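Local atomic coordinates of cell division control protein 4 (Saccharomyces cerevisiae, PDB entry 3V7D), a protein that serves as the substrate-recognition subunit of an SCF E3 ubiquitin ligase, binding phosphorylated targets such as the CDK inhibitor SIC1 and directing their ubiquitination. Residues Ser204-Leu209 against Ile220-Arg225; Asn227-Trp232 against Ala271-Val276; Gly264-His269 against Ile293-Ala298; Ile282-Ser287 against Tyr314-Asp319; Tyr288-Ile293 against Thr310-Ser315. The protein carries 1 engineered substitution. One frame throughout, in Å; residues are numbered along the deposited sequence.

Interaction 1: Ser204-Leu209 against Ile220-Arg225; sequences STVRCL and IVTGSR
A classic beta bulge sets Arg-207 and Cys-208 together against Gly-223, where the first two strands of a blade, 206-213 and 218-224, pair antiparallel. Gly-223 O accepts from both amides, Arg-207 N at 2.8 Å and Cys-208 N at 3.2 Å, and Gly-223 N gives a bond back to Cys-208 O. Cys-208 SG sits between its own backbone N and carbonyl carbon (chi1 60°) and comes to 3.7 Å from Gly-223 CA, filling the room a side chain there would need. On the other face Thr-222 CB meets Val-206 CG1, and Thr-222 CG2 lies 3.8 Å from Leu-209 CB. This hairpin belongs to the third WD repeat of the beta-propeller, and its bulged end borders the peptide site. Arg-207 NH2, Arg-225 NH2 and Thr-205 N each hydrogen-bond a modified side chain of the bound peptide, consistent with phosphoserine recognition, and Arg-225 NH2 also hydrogen-bonds the peptide backbone. The two arginines run close, Arg-207 NE 4.4 Å from Arg-225 NH2, and their like charges would probably suit an anionic ligand. Thr-205 O is gripped twice, by Arg-225 N at 2.9 Å, nearly along the C=O axis, and by Ser-224 OG from above the carbonyl plane.

Interaction 2: Asn227-Trp232 against Ala271-Val276; sequences NTLHVW and ASVRTV
Asn-227 and Leu-229 of one blade face Ala-271, Val-273 and Val-276 of the next, and four kinds of contact join them. The polar one is a close approach without a hydrogen bond. Asn-227 has CG anti to its carbonyl carbon (chi1 -47°), which sets CG beside the backbone N and against Ala-271. The carboxamide oxygen OD1 of Asn-227 lies 3.0 Å from Ala-271 C and 3.2 Å from Ser-272 N, at an angle too poor for a bond to that amide. The second kind is a CA-H...O contact, Asn-227 CA to Ala-271 O at 3.4 Å (145° at the hydrogen), with Asn-227 CB at 3.6 Å from the same oxygen. In the third, a methyl meets a carbonyl: Val-273 CG2 rests 3.4 Å from Thr-228 O. The last is apolar. Val-273 CG2 meets Leu-229 CD1 at 3.7 Å, the leucine and valine side chains crossing at about a right angle. The other leucine branch, CD2, slides past Val-276 CG2 at 4.0 Å, the two side chains running in opposite directions. Strand 229-233 lies in the third WD repeat and 273-279 in the fourth, so the contact joins neighbouring propeller blades. No hydrogen bond crosses between the two segments, and their hold on each other therefore rests on the fit of branched side chains and on weak polar approaches.

Interaction 3: Gly264-His269 against Ile293-Ala298; sequences GVLRGH and IVWDVA
Leu-266, on strand 262-266, lies on one face of the Trp-295 indole. Its CB stands 3.7 Å from the centroid of the six-membered ring, close to the ring normal, while its CD1 lies over the CG-CD2 bond, 3.5 Å from Trp-295 CD2, and CD2 of the leucine touches CE3. Ile-293 CG2 covers the opposite face, so the indole is held between two aliphatic groups. The leucine's CD1 also brushes Val-297 CG1. At Arg-267 the backbone takes over: its carbonyl O meets the indole edge in the ring plane, 3.2 Å from Trp-295 CH2. Gly-268 and His-269 are the Gly-His pair of a WD40 repeat, and Trp-295 and Asp-296 its Trp-Asp pair. Gly-268 CA packs 3.8 Å from Ile-293 CD1, and a CB at this glycine would collide with that methyl. His-269 and Ile-293 then reach toward each other tip to tip: Ile-293 CD1 lies over the centre of the imidazole, 3.9 Å from its centroid, and Ile-293 CG1 is 3.5 Å from His-269 CE1. Ser-285 OG links the two rings through hydrogen bonds with His-269 NE2 and Trp-295 NE1, and Asp-289 OD2 binds His-269 ND1, completing the Trp-Ser-His-Asp hydrogen-bonded tetrad familiar in WD40 blades.

Interaction 4: Ile282-Ser287 against Tyr314-Asp319; sequences IVVSGS and YSTIYD
Ile-282 and Tyr-318 cross at about a right angle, with the isoleucine laid over one face of the phenol ring. Its CG2 is 3.9 Å from the ring centroid, displaced toward the rim, and its CB comes within 3.6 Å of Tyr-318 CE2. Val-284 meets the root of the same tyrosine, again roughly perpendicular, through CG2 at 4.0 Å from Tyr-318 CB. Its other branch, CG1, turns to Thr-316 and passes 3.9 Å from OG1, a hydroxyl whose hydrogen bond goes to Ile-326 O. Thr-316 CG2 also lies 3.9 Å from Val-284 O. An alanine in place of Tyr-318 would keep the CB contact with Val-284 but would probably open a gap against Ile-282, whose CB and CG2 would lose their aromatic cover. No hydrogen bond crosses here: the two strands run antiparallel, 166° between directions and 6.8 Å apart at closest approach, as members of different sheets. Strand 282-287 lies between 273-279 and 292-296 in the blade of the fourth WD repeat, whereas 313-319 is the first strand of the next blade, with 324-329 beside it.

Interaction 5: Tyr288-Ile293 against Thr310-Ser315; sequences YDNTLI and TDRIYS
Tyr-288 turns its CG anti to the carbonyl carbon (chi1 -80°), and the extended chain of Arg-312 (chi3 162°) brings NE over the phenol ring, 3.7 Å from Tyr-288 CG. The guanidinium lies flat above that ring: the two planes are 5° apart, and Arg-312 CZ lies 3.9 Å from the Tyr-288 ring centroid in a stacked cation-pi contact. Arg-312 CD adds a CH-pi contact at 3.8 Å to the same centroid, offset toward the rim. The guanidinium is fixed in rotation at its edge: NH1 donates to Tyr-314 OH at 3.1 Å, with the hydroxyl in the guanidinium plane. Tyr-314 also meets Tyr-288 directly, the latter's CE1 over one face of the Tyr-314 ring and its OH 3.3 Å from Tyr-314 CE2. The contact joins the turn between strands 282-287 and 292-296 of the fourth WD repeat to the loop leading into, and the start of, the first strand of the fifth, on the peptide-binding side. There Tyr-288 OH hydrogen-bonds a modified side chain of the bound peptide and Tyr-314 packs on an apolar one; Arg-312 probably helps position both from the second shell. An alanine in place of Arg-312 would probably leave the Tyr-288 ring without its flat cover and freer to turn, and Tyr-314 OH without this donor. Deeper in, Ile-313 CG1 lies 3.7 Å from Thr-291 O, and its side chain crosses that of Leu-292 at about a right angle, with Ile-313 CD1 3.9 Å from Leu-292 CD1. The turn is an Asx turn, Thr-291 N donating to Asp-289 OD1 at 2.9 Å.

Overall arrangement
The five contacts follow the chain through the third, fourth and fifth WD repeats of the propeller. Interaction 1 pairs the first two strands of one sheet. Interactions 2 and 3 join that sheet (strands 229-233 and 262-266) to the next (273-279 and 292-296). Interactions 4 and 5, centres about 10 Å apart, join the second sheet to a third through strand 313-319. Centres of interactions 1 and 2 lie about 5 Å apart, those of 1 and 5 about 15 Å. The segments of interaction 3 alternate with those of 2, 4 and 5, while interaction 1 closes before the rest open. Interactions 1 and 5 both hydrogen-bond the bound peptide, so residues of the third-repeat and fourth-repeat blades share its site.

Interaction 1: Ser204-Leu209 against Ile220-Arg225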
# COMPACT_ATOMS: atom_id res chain seq x y z
N SER B 204 -26.19 26.66 -0.78
CA SER B 204 -25.95 26.27 -2.16
C SER B 204 -25.57 24.79 -2.23
O SER B 204 -25.56 24.09 -1.21
CB SER B 204 -24.86 27.14 -2.77
OG SER B 204 -24.75 26.92 -4.17
N THR B 205 -25.26 24.32 -3.44
CA THR B 205 -24.95 22.90 -3.67
C THR B 205 -23.79 22.40 -2.82
O THR B 205 -22.73 23.04 -2.76
CB THR B 205 -24.61 22.65 -5.16
OG1 THR B 205 -25.79 22.77 -5.96
CG2 THR B 205 -24.01 21.25 -5.34
N VAL B 206 -23.99 21.28 -2.14
CA VAL B 206 -22.89 20.61 -1.45
C VAL B 206 -22.02 19.93 -2.49
O VAL B 206 -22.43 18.96 -3.12
CB VAL B 206 -23.40 19.56 -0.44
CG1 VAL B 206 -22.24 18.95 0.32
CG2 VAL B 206 -24.40 20.18 0.53
N ARG B 207 -20.81 20.45 -2.69
CA ARG B 207 -19.96 20.02 -3.80
C ARG B 207 -19.02 18.87 -3.45
O ARG B 207 -18.68 18.06 -4.31
CB ARG B 207 -19.14 21.20 -4.31
CG ARG B 207 -18.43 20.93 -5.63
CD ARG B 207 -19.43 20.56 -6.71
NE ARG B 207 -18.79 20.29 -7.99
CZ ARG B 207 -18.31 19.11 -8.35
NH1 ARG B 207 -18.39 18.07 -7.52
NH2 ARG B 207 -17.74 18.95 -9.54
N CYS B 208 -18.61 18.80 -2.19
CA CYS B 208 -17.63 17.81 -1.76
C CYS B 208 -17.79 17.57 -0.27
O CYS B 208 -18.46 18.35 0.41
CB CYS B 208 -16.22 18.31 -2.06
SG CYS B 208 -15.78 19.87 -1.21
N LEU B 209 -17.18 16.51 0.24
CA LEU B 209 -17.23 16.22 1.67
C LEU B 209 -16.22 15.17 2.12
O LEU B 209 -15.76 14.35 1.32
CB LEU B 209 -18.65 15.84 2.11
CG LEU B 209 -19.21 14.44 1.84
CD1 LEU B 209 -19.06 13.57 3.07
CD2 LEU B 209 -20.67 14.52 1.44
N ILE B 220 -18.33 15.25 10.25
CA ILE B 220 -18.53 15.44 8.82
C ILE B 220 -18.12 16.86 8.44
O ILE B 220 -18.47 17.82 9.12
CB ILE B 220 -20.00 15.24 8.43
CG1 ILE B 220 -20.54 13.93 9.00
CG2 ILE B 220 -20.16 15.28 6.92
CD1 ILE B 220 -22.03 13.76 8.80
N VAL B 221 -17.38 16.99 7.34
CA VAL B 221 -16.99 18.29 6.82
C VAL B 221 -17.46 18.41 5.38
O VAL B 221 -17.09 17.60 4.53
CB VAL B 221 -15.46 18.48 6.86
CG1 VAL B 221 -15.09 19.92 6.53
CG2 VAL B 221 -14.92 18.08 8.22
N THR B 222 -18.28 19.42 5.09
CA THR B 222 -18.89 19.54 3.77
C THR B 222 -18.57 20.87 3.10
O THR B 222 -18.86 21.93 3.63
CB THR B 222 -20.43 19.37 3.84
OG1 THR B 222 -20.99 20.37 4.70
CG2 THR B 222 -20.79 17.99 4.38
N GLY B 223 -17.98 20.79 1.91
CA GLY B 223 -17.70 21.98 1.11
C GLY B 223 -18.84 22.26 0.15
O GLY B 223 -19.44 21.33 -0.40
N SER B 224 -19.14 23.54 -0.06
CA SER B 224 -20.28 23.92 -0.88
C SER B 224 -19.96 25.04 -1.86
O SER B 224 -18.95 25.72 -1.74
CB SER B 224 -21.46 24.33 0.01
OG SER B 224 -22.44 25.05 -0.72
N ARG B 225 -20.86 25.23 -2.82
CA ARG B 225 -20.78 26.34 -3.76
C ARG B 225 -21.15 27.67 -3.11
O ARG B 225 -21.17 28.70 -3.78
CB ARG B 225 -21.67 26.08 -4.97
CG ARG B 225 -21.16 24.99 -5.88
CD ARG B 225 -22.04 24.82 -7.09
NE ARG B 225 -21.33 24.13 -8.16
CZ ARG B 225 -21.88 23.79 -9.33
NH1 ARG B 225 -23.16 24.07 -9.57
NH2 ARG B 225 -21.16 23.17 -10.24

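Interaction 2: Asn227-Trp232 against Ala271-Val276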
# COMPACT_ATOMS: atom_id res chain seq x y z
N ASN B 227 -19.28 28.93 -0.96
CA ASN B 227 -17.93 29.35 -0.55
C ASN B 227 -17.53 28.93 0.86
O ASN B 227 -16.44 29.26 1.33
CB ASN B 227 -17.73 30.87 -0.72
CG ASN B 227 -18.22 31.37 -2.06
OD1 ASN B 227 -18.48 30.59 -2.98
ND2 ASN B 227 -18.34 32.69 -2.19
N THR B 228 -18.40 28.18 1.53
CA THR B 228 -18.15 27.80 2.92
C THR B 228 -17.91 26.31 3.09
O THR B 228 -18.11 25.52 2.17
CB THR B 228 -19.34 28.16 3.83
OG1 THR B 228 -20.35 27.15 3.72
CG2 THR B 228 -19.93 29.52 3.45
N LEU B 229 -17.48 25.94 4.29
CA LEU B 229 -17.53 24.56 4.74
C LEU B 229 -18.31 24.47 6.05
O LEU B 229 -18.16 25.33 6.93
CB LEU B 229 -16.12 23.99 4.94
CG LEU B 229 -15.26 23.79 3.70
CD1 LEU B 229 -14.39 25.02 3.44
CD2 LEU B 229 -14.42 22.54 3.85
N HIS B 230 -19.15 23.45 6.17
CA HIS B 230 -19.88 23.22 7.41
C HIS B 230 -19.30 22.00 8.12
O HIS B 230 -18.92 21.03 7.47
CB HIS B 230 -21.36 23.01 7.13
CG HIS B 230 -22.12 24.27 6.87
ND1 HIS B 230 -21.63 25.29 6.10
CD2 HIS B 230 -23.35 24.67 7.28
CE1 HIS B 230 -22.52 26.27 6.04
NE2 HIS B 230 -23.57 25.92 6.75
N VAL B 231 -19.22 22.06 9.44
CA VAL B 231 -18.74 20.93 10.22
C VAL B 231 -19.87 20.34 11.06
O VAL B 231 -20.61 21.07 11.72
CB VAL B 231 -17.53 21.31 11.11
CG1 VAL B 231 -17.02 20.09 11.86
CG2 VAL B 231 -16.41 21.91 10.27
N TRP B 232 -20.02 19.02 11.02
CA TRP B 232 -21.07 18.35 11.77
C TRP B 232 -20.53 17.10 12.46
O TRP B 232 -19.64 16.44 11.94
CB TRP B 232 -22.24 17.93 10.86
CG TRP B 232 -22.42 18.74 9.62
CD1 TRP B 232 -21.63 18.74 8.51
CD2 TRP B 232 -23.51 19.62 9.33
NE1 TRP B 232 -22.14 19.60 7.56
CE2 TRP B 232 -23.30 20.15 8.05
CE3 TRP B 232 -24.64 20.03 10.05
CZ2 TRP B 232 -24.18 21.06 7.45
CZ3 TRP B 232 -25.51 20.94 9.47
CH2 TRP B 232 -25.27 21.44 8.18
N ALA B 271 -14.94 31.73 -3.35
CA ALA B 271 -15.59 30.99 -4.42
C ALA B 271 -15.86 29.56 -3.98
O ALA B 271 -15.46 29.16 -2.88
CB ALA B 271 -14.75 31.01 -5.69
N SER B 272 -16.54 28.81 -4.83
CA SER B 272 -16.99 27.46 -4.50
C SER B 272 -15.88 26.59 -3.92
O SER B 272 -14.74 26.63 -4.38
CB SER B 272 -17.58 26.78 -5.74
OG SER B 272 -17.77 25.39 -5.52
N VAL B 273 -16.22 25.83 -2.88
CA VAL B 273 -15.28 24.88 -2.30
C VAL B 273 -15.37 23.58 -3.09
O VAL B 273 -16.33 22.82 -2.96
CB VAL B 273 -15.57 24.62 -0.81
CG1 VAL B 273 -14.59 23.59 -0.26
CG2 VAL B 273 -15.49 25.92 -0.02
N ARG B 274 -14.35 23.35 -3.91
CA ARG B 274 -14.37 22.27 -4.89
C ARG B 274 -13.90 20.94 -4.32
O ARG B 274 -14.39 19.88 -4.71
CB ARG B 274 -13.48 22.66 -6.08
CG ARG B 274 -13.48 21.65 -7.21
CD ARG B 274 -14.88 21.39 -7.73
NE ARG B 274 -14.86 20.59 -8.95
CZ ARG B 274 -14.80 19.26 -8.96
NH1 ARG B 274 -14.78 18.58 -7.83
NH2 ARG B 274 -14.78 18.62 -10.12
N THR B 275 -12.96 20.98 -3.39
CA THR B 275 -12.35 19.76 -2.88
C THR B 275 -12.01 19.88 -1.40
O THR B 275 -11.73 20.97 -0.90
CB THR B 275 -11.08 19.40 -3.66
OG1 THR B 275 -10.43 18.29 -3.04
CG2 THR B 275 -10.13 20.59 -3.70
N VAL B 276 -12.04 18.75 -0.70
CA VAL B 276 -11.75 18.74 0.73
C VAL B 276 -11.08 17.42 1.12
O VAL B 276 -11.43 16.35 0.61
CB VAL B 276 -13.04 18.96 1.55
CG1 VAL B 276 -14.05 17.86 1.28
CG2 VAL B 276 -12.73 19.05 3.03

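Interaction 3: Gly264-His269 against Ile293-Ala298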
# COMPACT_ATOMS: atom_id res chain seq x y z
N GLY B 264 -20.26 24.21 13.36
CA GLY B 264 -20.01 25.58 12.95
C GLY B 264 -19.69 25.72 11.47
O GLY B 264 -19.58 24.74 10.74
N VAL B 265 -19.53 26.97 11.04
CA VAL B 265 -19.24 27.27 9.64
C VAL B 265 -17.81 27.75 9.49
O VAL B 265 -17.32 28.55 10.28
CB VAL B 265 -20.19 28.35 9.10
CG1 VAL B 265 -19.92 28.61 7.62
CG2 VAL B 265 -21.64 27.94 9.32
N LEU B 266 -17.12 27.25 8.47
CA LEU B 266 -15.77 27.71 8.17
C LEU B 266 -15.79 28.61 6.94
O LEU B 266 -15.86 28.12 5.81
CB LEU B 266 -14.83 26.52 7.95
CG LEU B 266 -14.55 25.66 9.18
CD1 LEU B 266 -13.64 24.50 8.83
CD2 LEU B 266 -13.94 26.50 10.29
N ARG B 267 -15.75 29.92 7.17
CA ARG B 267 -15.71 30.90 6.09
C ARG B 267 -14.28 31.34 5.84
O ARG B 267 -13.47 31.44 6.76
CB ARG B 267 -16.57 32.12 6.42
CG ARG B 267 -18.05 31.89 6.31
CD ARG B 267 -18.83 33.14 6.70
NE ARG B 267 -19.83 32.84 7.71
CZ ARG B 267 -20.98 32.22 7.46
NH1 ARG B 267 -21.26 31.84 6.22
NH2 ARG B 267 -21.84 31.99 8.43
N GLY B 268 -13.97 31.61 4.58
CA GLY B 268 -12.63 31.99 4.18
C GLY B 268 -12.49 32.11 2.68
O GLY B 268 -11.84 33.03 2.18
N HIS B 269 -13.11 31.18 1.95
CA HIS B 269 -13.04 31.19 0.49
C HIS B 269 -13.97 32.20 -0.15
O HIS B 269 -15.01 32.55 0.40
CB HIS B 269 -13.28 29.78 -0.06
CG HIS B 269 -12.17 28.83 0.23
ND1 HIS B 269 -10.89 29.01 -0.25
CD2 HIS B 269 -12.13 27.69 0.97
CE1 HIS B 269 -10.12 28.02 0.16
NE2 HIS B 269 -10.85 27.21 0.91
N ILE B 293 -7.19 26.38 2.08
CA ILE B 293 -7.12 26.73 3.49
C ILE B 293 -6.95 25.48 4.34
O ILE B 293 -7.61 24.47 4.12
CB ILE B 293 -8.37 27.53 3.95
CG1 ILE B 293 -8.50 28.82 3.14
CG2 ILE B 293 -8.26 27.86 5.42
CD1 ILE B 293 -9.64 29.72 3.58
N VAL B 294 -6.03 25.56 5.30
CA VAL B 294 -5.83 24.49 6.26
C VAL B 294 -6.59 24.83 7.53
O VAL B 294 -6.29 25.83 8.18
CB VAL B 294 -4.35 24.29 6.60
CG1 VAL B 294 -4.17 23.10 7.52
CG2 VAL B 294 -3.54 24.12 5.32
N TRP B 295 -7.57 24.01 7.89
CA TRP B 295 -8.43 24.30 9.02
C TRP B 295 -8.11 23.42 10.23
O TRP B 295 -7.58 22.32 10.10
CB TRP B 295 -9.90 24.09 8.65
CG TRP B 295 -10.35 24.83 7.42
CD1 TRP B 295 -10.37 24.36 6.14
CD2 TRP B 295 -10.88 26.16 7.37
NE1 TRP B 295 -10.86 25.32 5.29
CE2 TRP B 295 -11.19 26.43 6.02
CE3 TRP B 295 -11.12 27.15 8.32
CZ2 TRP B 295 -11.72 27.65 5.60
CZ3 TRP B 295 -11.65 28.36 7.91
CH2 TRP B 295 -11.94 28.60 6.56
N ASP B 296 -8.45 23.93 11.41
CA ASP B 296 -8.41 23.15 12.64
C ASP B 296 -9.85 23.01 13.14
O ASP B 296 -10.37 23.90 13.81
CB ASP B 296 -7.55 23.85 13.70
CG ASP B 296 -7.29 22.99 14.93
OD1 ASP B 296 -8.22 22.28 15.38
OD2 ASP B 296 -6.16 23.02 15.44
N VAL B 297 -10.48 21.89 12.80
CA VAL B 297 -11.90 21.72 13.08
C VAL B 297 -12.20 21.46 14.55
O VAL B 297 -13.36 21.36 14.95
CB VAL B 297 -12.50 20.58 12.23
CG1 VAL B 297 -12.35 20.90 10.76
CG2 VAL B 297 -11.83 19.26 12.58
N ALA B 298 -11.16 21.36 15.37
CA ALA B 298 -11.33 21.29 16.81
C ALA B 298 -11.52 22.70 17.35
O ALA B 298 -12.32 22.93 18.26
CB ALA B 298 -10.14 20.62 17.46

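Interaction 4: Ile282-Ser287 against Tyr314-Asp319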
# COMPACT_ATOMS: atom_id res chain seq x y z
N ILE B 282 -7.28 18.07 11.51
CA ILE B 282 -6.83 18.91 10.41
C ILE B 282 -7.57 18.61 9.11
O ILE B 282 -7.65 17.46 8.68
CB ILE B 282 -5.32 18.76 10.17
CG1 ILE B 282 -4.55 19.17 11.42
CG2 ILE B 282 -4.89 19.62 8.99
CD1 ILE B 282 -4.71 20.63 11.78
N VAL B 283 -8.13 19.65 8.51
CA VAL B 283 -8.85 19.53 7.25
C VAL B 283 -8.38 20.60 6.26
O VAL B 283 -8.25 21.76 6.62
CB VAL B 283 -10.37 19.67 7.45
CG1 VAL B 283 -11.09 19.64 6.12
CG2 VAL B 283 -10.89 18.56 8.35
N VAL B 284 -8.12 20.19 5.02
CA VAL B 284 -7.73 21.12 3.97
C VAL B 284 -8.83 21.27 2.93
O VAL B 284 -9.39 20.27 2.45
CB VAL B 284 -6.44 20.66 3.27
CG1 VAL B 284 -6.01 21.67 2.22
CG2 VAL B 284 -5.33 20.45 4.30
N SER B 285 -9.16 22.51 2.58
CA SER B 285 -10.13 22.77 1.53
C SER B 285 -9.46 23.44 0.34
O SER B 285 -8.53 24.22 0.52
CB SER B 285 -11.26 23.66 2.04
OG SER B 285 -10.77 24.95 2.37
N GLY B 286 -9.93 23.13 -0.86
CA GLY B 286 -9.47 23.80 -2.07
C GLY B 286 -10.63 24.48 -2.77
O GLY B 286 -11.74 23.94 -2.80
N SER B 287 -10.39 25.66 -3.33
CA SER B 287 -11.48 26.46 -3.89
C SER B 287 -11.22 26.97 -5.30
O SER B 287 -10.08 27.01 -5.76
CB SER B 287 -11.78 27.65 -2.97
OG SER B 287 -12.56 28.64 -3.63
N TYR B 314 -8.77 22.17 -8.11
CA TYR B 314 -9.74 21.12 -8.41
C TYR B 314 -9.62 19.92 -7.48
O TYR B 314 -10.57 19.17 -7.29
CB TYR B 314 -9.63 20.69 -9.87
CG TYR B 314 -10.51 21.48 -10.79
CD1 TYR B 314 -10.09 22.68 -11.34
CD2 TYR B 314 -11.79 21.04 -11.11
CE1 TYR B 314 -10.90 23.42 -12.18
CE2 TYR B 314 -12.61 21.76 -11.95
CZ TYR B 314 -12.17 22.95 -12.48
OH TYR B 314 -12.99 23.67 -13.32
N SER B 315 -8.44 19.74 -6.89
CA SER B 315 -8.20 18.58 -6.06
C SER B 315 -7.13 18.85 -5.01
O SER B 315 -6.11 19.48 -5.30
CB SER B 315 -7.77 17.40 -6.93
OG SER B 315 -7.54 16.25 -6.15
N THR B 316 -7.36 18.36 -3.80
CA THR B 316 -6.33 18.42 -2.77
C THR B 316 -6.27 17.14 -1.93
O THR B 316 -7.27 16.46 -1.71
CB THR B 316 -6.49 19.63 -1.85
OG1 THR B 316 -5.29 19.81 -1.09
CG2 THR B 316 -7.67 19.45 -0.90
N ILE B 317 -5.07 16.82 -1.47
CA ILE B 317 -4.87 15.72 -0.55
C ILE B 317 -4.11 16.22 0.67
O ILE B 317 -3.10 16.89 0.54
CB ILE B 317 -4.10 14.57 -1.19
CG1 ILE B 317 -4.95 13.89 -2.27
CG2 ILE B 317 -3.67 13.55 -0.14
CD1 ILE B 317 -4.29 12.69 -2.90
N TYR B 318 -4.62 15.89 1.85
CA TYR B 318 -3.87 16.14 3.07
C TYR B 318 -3.01 14.92 3.38
O TYR B 318 -3.51 13.89 3.82
CB TYR B 318 -4.81 16.46 4.24
CG TYR B 318 -4.11 16.56 5.58
CD1 TYR B 318 -2.87 17.18 5.70
CD2 TYR B 318 -4.71 16.06 6.74
CE1 TYR B 318 -2.23 17.28 6.93
CE2 TYR B 318 -4.08 16.16 7.97
CZ TYR B 318 -2.84 16.77 8.06
OH TYR B 318 -2.21 16.87 9.27
N ASP B 319 -1.71 15.03 3.12
CA ASP B 319 -0.76 13.99 3.48
C ASP B 319 -0.46 14.13 4.97
O ASP B 319 0.45 14.86 5.35
CB ASP B 319 0.53 14.15 2.67
CG ASP B 319 1.49 12.98 2.86
OD1 ASP B 319 1.27 12.15 3.76
OD2 ASP B 319 2.48 12.91 2.10

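Interaction 5: Tyr288-Ile293 against Thr310-Ser315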
# COMPACT_ATOMS: atom_id res chain seq x y z
N TYR B 288 -12.30 27.37 -5.96
CA TYR B 288 -12.23 28.04 -7.26
C TYR B 288 -11.64 29.45 -7.16
O TYR B 288 -11.44 30.10 -8.19
CB TYR B 288 -13.61 28.10 -7.91
CG TYR B 288 -14.03 26.81 -8.59
CD1 TYR B 288 -13.14 25.76 -8.73
CD2 TYR B 288 -15.32 26.66 -9.11
CE1 TYR B 288 -13.52 24.58 -9.36
CE2 TYR B 288 -15.70 25.49 -9.73
CZ TYR B 288 -14.80 24.45 -9.86
OH TYR B 288 -15.17 23.28 -10.48
N ASP B 289 -11.35 29.91 -5.95
CA ASP B 289 -10.67 31.20 -5.77
C ASP B 289 -9.14 31.09 -5.86
O ASP B 289 -8.43 32.01 -5.49
CB ASP B 289 -11.08 31.88 -4.45
CG ASP B 289 -10.63 31.11 -3.21
OD1 ASP B 289 -9.77 30.21 -3.31
OD2 ASP B 289 -11.15 31.42 -2.12
N ASN B 290 -8.67 29.93 -6.34
CA ASN B 290 -7.24 29.66 -6.53
C ASN B 290 -6.43 29.46 -5.24
O ASN B 290 -5.20 29.46 -5.28
CB ASN B 290 -6.56 30.73 -7.40
CG ASN B 290 -7.40 31.13 -8.59
OD1 ASN B 290 -8.39 30.48 -8.91
ND2 ASN B 290 -7.00 32.21 -9.26
N THR B 291 -7.11 29.31 -4.11
CA THR B 291 -6.42 29.17 -2.84
C THR B 291 -6.87 27.92 -2.09
O THR B 291 -7.94 27.36 -2.36
CB THR B 291 -6.68 30.37 -1.91
OG1 THR B 291 -8.04 30.34 -1.45
CG2 THR B 291 -6.42 31.69 -2.64
N LEU B 292 -6.05 27.48 -1.15
CA LEU B 292 -6.45 26.43 -0.23
C LEU B 292 -6.38 26.96 1.20
O LEU B 292 -5.62 27.87 1.49
CB LEU B 292 -5.56 25.20 -0.36
CG LEU B 292 -5.47 24.57 -1.75
CD1 LEU B 292 -4.23 25.06 -2.47
CD2 LEU B 292 -5.46 23.06 -1.62
N ILE B 293 -7.19 26.38 2.08
CA ILE B 293 -7.12 26.73 3.49
C ILE B 293 -6.95 25.48 4.34
O ILE B 293 -7.61 24.47 4.12
CB ILE B 293 -8.37 27.53 3.95
CG1 ILE B 293 -8.50 28.82 3.14
CG2 ILE B 293 -8.26 27.86 5.42
CD1 ILE B 293 -9.64 29.72 3.58
N THR B 310 -2.46 30.16 -9.85
CA THR B 310 -2.99 31.24 -10.66
C THR B 310 -4.36 30.89 -11.25
O THR B 310 -4.90 31.65 -12.06
CB THR B 310 -2.02 31.63 -11.78
OG1 THR B 310 -1.65 30.45 -12.51
CG2 THR B 310 -0.77 32.28 -11.21
N ASP B 311 -4.90 29.75 -10.85
CA ASP B 311 -6.23 29.35 -11.31
C ASP B 311 -6.89 28.36 -10.35
O ASP B 311 -6.32 27.99 -9.33
CB ASP B 311 -6.15 28.78 -12.73
CG ASP B 311 -7.37 29.14 -13.56
OD1 ASP B 311 -8.44 29.39 -12.96
OD2 ASP B 311 -7.26 29.17 -14.80
N ARG B 312 -8.12 27.96 -10.69
CA ARG B 312 -8.95 27.10 -9.84
C ARG B 312 -8.23 25.89 -9.25
O ARG B 312 -7.44 25.24 -9.92
CB ARG B 312 -10.15 26.59 -10.63
CG ARG B 312 -11.11 27.65 -11.12
CD ARG B 312 -12.22 27.01 -11.93
NE ARG B 312 -13.37 27.88 -12.09
CZ ARG B 312 -14.51 27.51 -12.66
NH1 ARG B 312 -14.65 26.28 -13.13
NH2 ARG B 312 -15.52 28.37 -12.76
N ILE B 313 -8.52 25.60 -7.98
CA ILE B 313 -8.06 24.37 -7.36
C ILE B 313 -9.15 23.32 -7.56
O ILE B 313 -10.31 23.54 -7.23
CB ILE B 313 -7.82 24.53 -5.85
CG1 ILE B 313 -7.05 25.82 -5.55
CG2 ILE B 313 -7.11 23.30 -5.31
CD1 ILE B 313 -5.63 25.82 -6.06
N TYR B 314 -8.77 22.17 -8.11
CA TYR B 314 -9.74 21.12 -8.41
C TYR B 314 -9.62 19.92 -7.48
O TYR B 314 -10.57 19.17 -7.29
CB TYR B 314 -9.63 20.69 -9.87
CG TYR B 314 -10.51 21.48 -10.79
CD1 TYR B 314 -10.09 22.68 -11.34
CD2 TYR B 314 -11.79 21.04 -11.11
CE1 TYR B 314 -10.90 23.42 -12.18
CE2 TYR B 314 -12.61 21.76 -11.95
CZ TYR B 314 -12.17 22.95 -12.48
OH TYR B 314 -12.99 23.67 -13.32
N SER B 315 -8.44 19.74 -6.89
CA SER B 315 -8.20 18.58 -6.06
C SER B 315 -7.13 18.85 -5.01
O SER B 315 -6.11 19.48 -5.30
CB SER B 315 -7.77 17.40 -6.93
OG SER B 315 -7.54 16.25 -6.15